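Sugar-phosphate aldolase (Thermotoga maritima, PDB 1PVT) is an aldolase-type enzyme of the class II aldolase and adducin family, built on an AraD-like alpha/beta fold. Local coordinates at residues Ile30-Asp35 / Glu119-Val124; Ile123-Pro128 / Gly195-Gly200. All coordinates share one frame; numbering follows the deposited sequence.

How the interactions relate
Both contacts lie in the mixed central sheet of this AraD-like chain. Strand 122-126 is central to them. It pairs with strand 28-34 in interaction 1 and with strand 196-200 in interaction 2. Both pairings are antiparallel, and their centres are about 12 Å apart. I123 and V124 belong to both contacts. The backbone of I123 bonds to S31 on one side, and that of V124 to A198 on the other. The three strands come in the order 28-34, 122-126, 196-200 both along the chain and across the sheet. Helix 103-115 packs on one face. Helix 203-224 packs on the other, joined beside strand 28-34 by helix 2-19. Distant parts of the sequence thus meet in one layer between helices.

Interaction 1: Ile30-Asp35 / Glu119-Val124; sequences ISVRLD and EKKAIV
K121 lays its side chain beside V32 and the two point the same way. K121 CB lies 3.7 Å from R33 O. CG then sits between the backbone N and the carbonyl carbon (chi1 67°), and this turns the chain along the neighbouring segment. Beyond CG the chain is extended. K121 CD reaches 3.9 Å from V32 CG1, and CE touches the same methyl. The tip passes the carboxylate of D35 without touching it, K121 NZ lying 5.8 Å from D35 OD1. At that range the opposite charges probably attract only weakly. The aliphatic part of the lysine does the packing.

The backbones here form an antiparallel pairing of strands 28-34 and 122-126, two neighbours in the central sheet of the AraD-like fold. S31 and I123 form the hydrogen-bonded pair. S31 N donates to I123 O, and I123 N returns a bond to S31 O, with N and O 2.8 Å apart in this second bond. R33 N to K121 O adds a third and straight bond, with 163° at the hydrogen. It extends the pairing to K121, just before the strand begins at A122.

I30, V32, A122 and V124 point to one face. I30 CG2 meets V124 CG2 at 4.3 Å, and V32 CG2 lies 4.4 Å from A122 CB. These are loose methyl contacts. Helix 2-19 covers I30 and V32, and helix 203-224 covers V124. S31 and I123 point to the other face, under helix 103-115. There S31 OG lies over I123 CB at 3.2 Å. This buried hydroxyl is gripped by hydrogen bonds with H106 ND1 and H110 NE2 of that helix.

Interaction 2: Ile123-Pro128 / Gly195-Gly200; sequences IVHTHP and GVVAFG
The antiparallel pairing of strands 122-126 and 196-200 in the central sheet brings H125 against V196 and V197. H125 CG is anti to its backbone N (chi1 169°), and chi2 of -118° turns the CD2 edge of the ring to the partner strand. H125 CD2 lies 3.0 Å from V196 O, near the plane of the ring. V197 CG2 approaches the ring obliquely, 3.6 Å from H125 CD2. Both ring nitrogens have outside partners. NE2 is hydrogen-bonded with H194 O, while ND1 makes a weak bond with E102 OE2. Together they would fix the rotation of this buried ring, and W191 meets it as well.

Two hydrogen-bonded pairs join the strands. V124 and A198 exchange bonds in both directions, with A198 N 2.7 Å from V124 O. T126 and V196 do the same. V196 N to T126 O is the straightest of the four bonds, with 170° at the hydrogen. In this AraD-like fold the sheet is a layer between helices, and the two faces of this pairing differ. V124, T126, V196 and A198 point to the side of helix 203-224. I123, H125, V197 and F199 point to the other side, where helix 103-115 covers I123 and F199.

On that second side I123 CG2 packs tightly on V197 CG1 at 3.3 Å. I123 CG1 comes to the edge of the F199 ring, 3.5 Å from F199 CD2. F113 of helix 103-115 meets the F199 ring edge-to-face.

At the other end P128 crosses V196 at about a right angle, with P128 CD 3.8 Å from V196 CG1. P128 is the N-cap of helix 129-134. G195 has a positive phi. It has no CB, and that place is taken by T126 O and H127 CD2. G195 CA is 3.4 Å from T126 O.

Interaction 1: Ile30-Asp35 / Glu119-Val124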
loop_
_atom_site.group_PDB
_atom_site.type_symbol
_atom_site.label_atom_id
_atom_site.label_comp_id
_atom_site.label_asym_id
_atom_site.label_seq_id
_atom_site.Cartn_x
_atom_site.Cartn_y
_atom_site.Cartn_z
ATOM N N ILE A 30 -4.104 2.201 3.624
ATOM C CA ILE A 30 -2.996 1.568 4.318
ATOM C C ILE A 30 -3.521 0.277 4.903
ATOM O O ILE A 30 -4.705 0.170 5.201
ATOM C CB ILE A 30 -2.501 2.458 5.477
ATOM C CG1 ILE A 30 -2.107 3.846 4.939
ATOM C CG2 ILE A 30 -1.349 1.764 6.205
ATOM C CD1 ILE A 30 -1.815 4.875 6.003
ATOM N N SER A 31 -2.649 -0.707 5.063
ATOM C CA SER A 31 -3.056 -1.987 5.648
ATOM C C SER A 31 -1.879 -2.657 6.363
ATOM O O SER A 31 -0.772 -2.788 5.810
ATOM C CB SER A 31 -3.621 -2.934 4.577
ATOM O OG SER A 31 -2.603 -3.380 3.682
ATOM N N VAL A 32 -2.123 -3.070 7.601
ATOM C CA VAL A 32 -1.087 -3.722 8.386
ATOM C C VAL A 32 -1.617 -5.059 8.880
ATOM O O VAL A 32 -2.761 -5.163 9.338
ATOM C CB VAL A 32 -0.659 -2.859 9.609
ATOM C CG1 VAL A 32 0.601 -3.452 10.264
ATOM C CG2 VAL A 32 -0.408 -1.424 9.166
ATOM N N ARG A 33 -0.774 -6.078 8.781
ATOM C CA ARG A 33 -1.142 -7.415 9.208
ATOM C C ARG A 33 -0.691 -7.647 10.639
ATOM O O ARG A 33 0.494 -7.559 10.950
ATOM C CB ARG A 33 -0.504 -8.438 8.266
ATOM C CG ARG A 33 -0.781 -9.880 8.612
ATOM C CD ARG A 33 -0.592 -10.762 7.393
ATOM N NE ARG A 33 0.635 -10.459 6.654
ATOM C CZ ARG A 33 1.852 -10.870 6.998
ATOM N NH1 ARG A 33 2.029 -11.612 8.080
ATOM N NH2 ARG A 33 2.892 -10.545 6.246
ATOM N N LEU A 34 -1.652 -7.912 11.514
ATOM C CA LEU A 34 -1.353 -8.183 12.910
ATOM C C LEU A 34 -0.934 -9.647 13.041
ATOM O O LEU A 34 -1.544 -10.540 12.442
ATOM C CB LEU A 34 -2.587 -7.906 13.770
ATOM C CG LEU A 34 -2.688 -6.549 14.467
ATOM C CD1 LEU A 34 -1.727 -5.558 13.831
ATOM C CD2 LEU A 34 -4.134 -6.054 14.410
ATOM N N ASP A 35 0.111 -9.885 13.826
ATOM C CA ASP A 35 0.648 -11.230 14.056
ATOM C C ASP A 35 -0.172 -12.043 15.069
ATOM O O ASP A 35 -0.774 -13.065 14.732
ATOM C CB ASP A 35 2.093 -11.101 14.542
ATOM C CG ASP A 35 2.291 -9.895 15.449
ATOM O OD1 ASP A 35 2.128 -8.746 14.972
ATOM O OD2 ASP A 35 2.598 -10.094 16.644
ATOM N N GLU A 119 7.903 -11.468 7.060
ATOM C CA GLU A 119 8.513 -10.251 7.606
ATOM C C GLU A 119 7.760 -8.996 7.164
ATOM O O GLU A 119 7.555 -8.073 7.954
ATOM C CB GLU A 119 9.986 -10.150 7.183
ATOM C CG GLU A 119 10.967 -10.852 8.124
ATOM C CD GLU A 119 11.050 -10.198 9.510
ATOM O OE1 GLU A 119 10.013 -10.156 10.214
ATOM O OE2 GLU A 119 12.152 -9.727 9.894
ATOM N N LYS A 120 7.349 -8.966 5.901
ATOM C CA LYS A 120 6.600 -7.833 5.367
ATOM C C LYS A 120 5.165 -7.850 5.911
ATOM O O LYS A 120 4.353 -8.673 5.485
ATOM C CB LYS A 120 6.558 -7.899 3.837
ATOM C CG LYS A 120 7.912 -7.824 3.172
ATOM C CD LYS A 120 7.778 -7.992 1.675
ATOM C CE LYS A 120 9.131 -8.082 1.015
ATOM N NZ LYS A 120 8.976 -8.337 -0.436
ATOM N N LYS A 121 4.850 -6.942 6.837
ATOM C CA LYS A 121 3.504 -6.875 7.412
ATOM C C LYS A 121 2.684 -5.620 7.015
ATOM O O LYS A 121 1.484 -5.561 7.290
ATOM C CB LYS A 121 3.594 -6.954 8.941
ATOM C CG LYS A 121 4.265 -5.728 9.543
ATOM C CD LYS A 121 3.872 -5.443 11.008
ATOM C CE LYS A 121 4.296 -4.009 11.427
ATOM N NZ LYS A 121 3.953 -3.635 12.848
ATOM N N ALA A 122 3.307 -4.637 6.356
ATOM C CA ALA A 122 2.596 -3.404 5.975
ATOM C C ALA A 122 2.507 -3.033 4.487
ATOM O O ALA A 122 3.447 -3.237 3.725
ATOM C CB ALA A 122 3.186 -2.229 6.747
ATOM N N ILE A 123 1.362 -2.469 4.099
ATOM C CA ILE A 123 1.105 -2.025 2.718
ATOM C C ILE A 123 0.511 -0.604 2.622
ATOM O O ILE A 123 -0.555 -0.312 3.183
ATOM C CB ILE A 123 0.119 -2.941 1.989
ATOM C CG1 ILE A 123 0.675 -4.354 1.911
ATOM C CG2 ILE A 123 -0.135 -2.396 0.585
ATOM C CD1 ILE A 123 -0.277 -5.318 1.269
ATOM N N VAL A 124 1.193 0.269 1.888
ATOM C CA VAL A 124 0.741 1.641 1.723
ATOM C C VAL A 124 0.507 1.878 0.246
ATOM O O VAL A 124 1.419 1.685 -0.554
ATOM C CB VAL A 124 1.816 2.659 2.211
ATOM C CG1 VAL A 124 1.385 4.061 1.887
ATOM C CG2 VAL A 124 2.037 2.543 3.696
#

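Interaction 2: Ile123-Pro128 / Gly195-Gly200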
loop_
_atom_site.group_PDB
_atom_site.type_symbol
_atom_site.label_atom_id
_atom_site.label_comp_id
_atom_site.label_asym_id
_atom_site.label_seq_id
_atom_site.Cartn_x
_atom_site.Cartn_y
_atom_site.Cartn_z
ATOM N N ILE A 123 1.362 -2.469 4.099
ATOM C CA ILE A 123 1.105 -2.025 2.718
ATOM C C ILE A 123 0.511 -0.604 2.622
ATOM O O ILE A 123 -0.555 -0.312 3.183
ATOM C CB ILE A 123 0.119 -2.941 1.989
ATOM C CG1 ILE A 123 0.675 -4.354 1.911
ATOM C CG2 ILE A 123 -0.135 -2.396 0.585
ATOM C CD1 ILE A 123 -0.277 -5.318 1.269
ATOM N N VAL A 124 1.193 0.269 1.888
ATOM C CA VAL A 124 0.741 1.641 1.723
ATOM C C VAL A 124 0.507 1.878 0.246
ATOM O O VAL A 124 1.419 1.685 -0.554
ATOM C CB VAL A 124 1.816 2.659 2.211
ATOM C CG1 VAL A 124 1.385 4.061 1.887
ATOM C CG2 VAL A 124 2.037 2.543 3.696
ATOM N N HIS A 125 -0.710 2.277 -0.116
ATOM C CA HIS A 125 -1.043 2.575 -1.510
ATOM C C HIS A 125 -1.483 4.042 -1.647
ATOM O O HIS A 125 -2.450 4.476 -1.005
ATOM C CB HIS A 125 -2.166 1.669 -2.020
ATOM C CG HIS A 125 -2.719 2.094 -3.347
ATOM N ND1 HIS A 125 -4.032 2.477 -3.519
ATOM C CD2 HIS A 125 -2.125 2.239 -4.555
ATOM C CE1 HIS A 125 -4.222 2.840 -4.776
ATOM N NE2 HIS A 125 -3.080 2.706 -5.425
ATOM N N THR A 126 -0.782 4.799 -2.489
ATOM C CA THR A 126 -1.107 6.207 -2.670
ATOM C C THR A 126 -0.764 6.652 -4.093
ATOM O O THR A 126 -0.219 5.872 -4.871
ATOM C CB THR A 126 -0.350 7.059 -1.612
ATOM O OG1 THR A 126 -0.957 8.353 -1.506
ATOM C CG2 THR A 126 1.118 7.194 -1.977
ATOM N N HIS A 127 -1.099 7.896 -4.431
ATOM C CA HIS A 127 -0.850 8.434 -5.770
ATOM C C HIS A 127 0.096 9.621 -5.768
ATOM O O HIS A 127 -0.329 10.768 -5.859
ATOM C CB HIS A 127 -2.167 8.864 -6.419
ATOM C CG HIS A 127 -3.186 7.777 -6.460
ATOM N ND1 HIS A 127 -4.100 7.580 -5.449
ATOM C CD2 HIS A 127 -3.370 6.763 -7.339
ATOM C CE1 HIS A 127 -4.801 6.486 -5.701
ATOM N NE2 HIS A 127 -4.376 5.971 -6.842
ATOM N N PRO A 128 1.398 9.360 -5.676
ATOM C CA PRO A 128 2.366 10.449 -5.666
ATOM C C PRO A 128 2.306 11.218 -6.973
ATOM O O PRO A 128 2.331 10.624 -8.050
ATOM C CB PRO A 128 3.690 9.723 -5.497
ATOM C CG PRO A 128 3.315 8.516 -4.730
ATOM C CD PRO A 128 2.068 8.075 -5.447
ATOM N N GLY A 195 -0.867 5.169 -9.375
ATOM C CA GLY A 195 0.011 5.267 -8.232
ATOM C C GLY A 195 0.875 4.069 -7.899
ATOM O O GLY A 195 1.275 3.291 -8.762
ATOM N N VAL A 196 1.147 3.913 -6.616
ATOM C CA VAL A 196 2.017 2.850 -6.187
ATOM C C VAL A 196 1.586 2.213 -4.892
ATOM O O VAL A 196 0.790 2.771 -4.144
ATOM C CB VAL A 196 3.424 3.399 -5.992
ATOM C CG1 VAL A 196 3.382 4.500 -4.961
ATOM C CG2 VAL A 196 4.363 2.308 -5.542
ATOM N N VAL A 197 2.149 1.037 -4.646
ATOM C CA VAL A 197 1.897 0.255 -3.450
ATOM C C VAL A 197 3.246 -0.119 -2.869
ATOM O O VAL A 197 4.087 -0.661 -3.575
ATOM C CB VAL A 197 1.180 -1.040 -3.780
ATOM C CG1 VAL A 197 0.844 -1.770 -2.495
ATOM C CG2 VAL A 197 -0.059 -0.753 -4.592
ATOM N N ALA A 198 3.454 0.154 -1.588
ATOM C CA ALA A 198 4.734 -0.159 -0.968
ATOM C C ALA A 198 4.587 -1.076 0.228
ATOM O O ALA A 198 3.606 -0.996 0.967
ATOM C CB ALA A 198 5.436 1.122 -0.556
ATOM N N PHE A 199 5.580 -1.937 0.426
ATOM C CA PHE A 199 5.547 -2.899 1.522
ATOM C C PHE A 199 6.712 -2.656 2.465
ATOM O O PHE A 199 7.645 -1.929 2.129
ATOM C CB PHE A 199 5.633 -4.325 0.961
ATOM C CG PHE A 199 4.823 -4.532 -0.286
ATOM C CD1 PHE A 199 5.436 -4.922 -1.469
ATOM C CD2 PHE A 199 3.449 -4.303 -0.289
ATOM C CE1 PHE A 199 4.692 -5.079 -2.638
ATOM C CE2 PHE A 199 2.691 -4.459 -1.457
ATOM C CZ PHE A 199 3.312 -4.845 -2.630
ATOM N N GLY A 200 6.663 -3.267 3.644
ATOM C CA GLY A 200 7.751 -3.095 4.586
ATOM C C GLY A 200 7.542 -3.795 5.911
ATOM O O GLY A 200 6.431 -4.222 6.232
#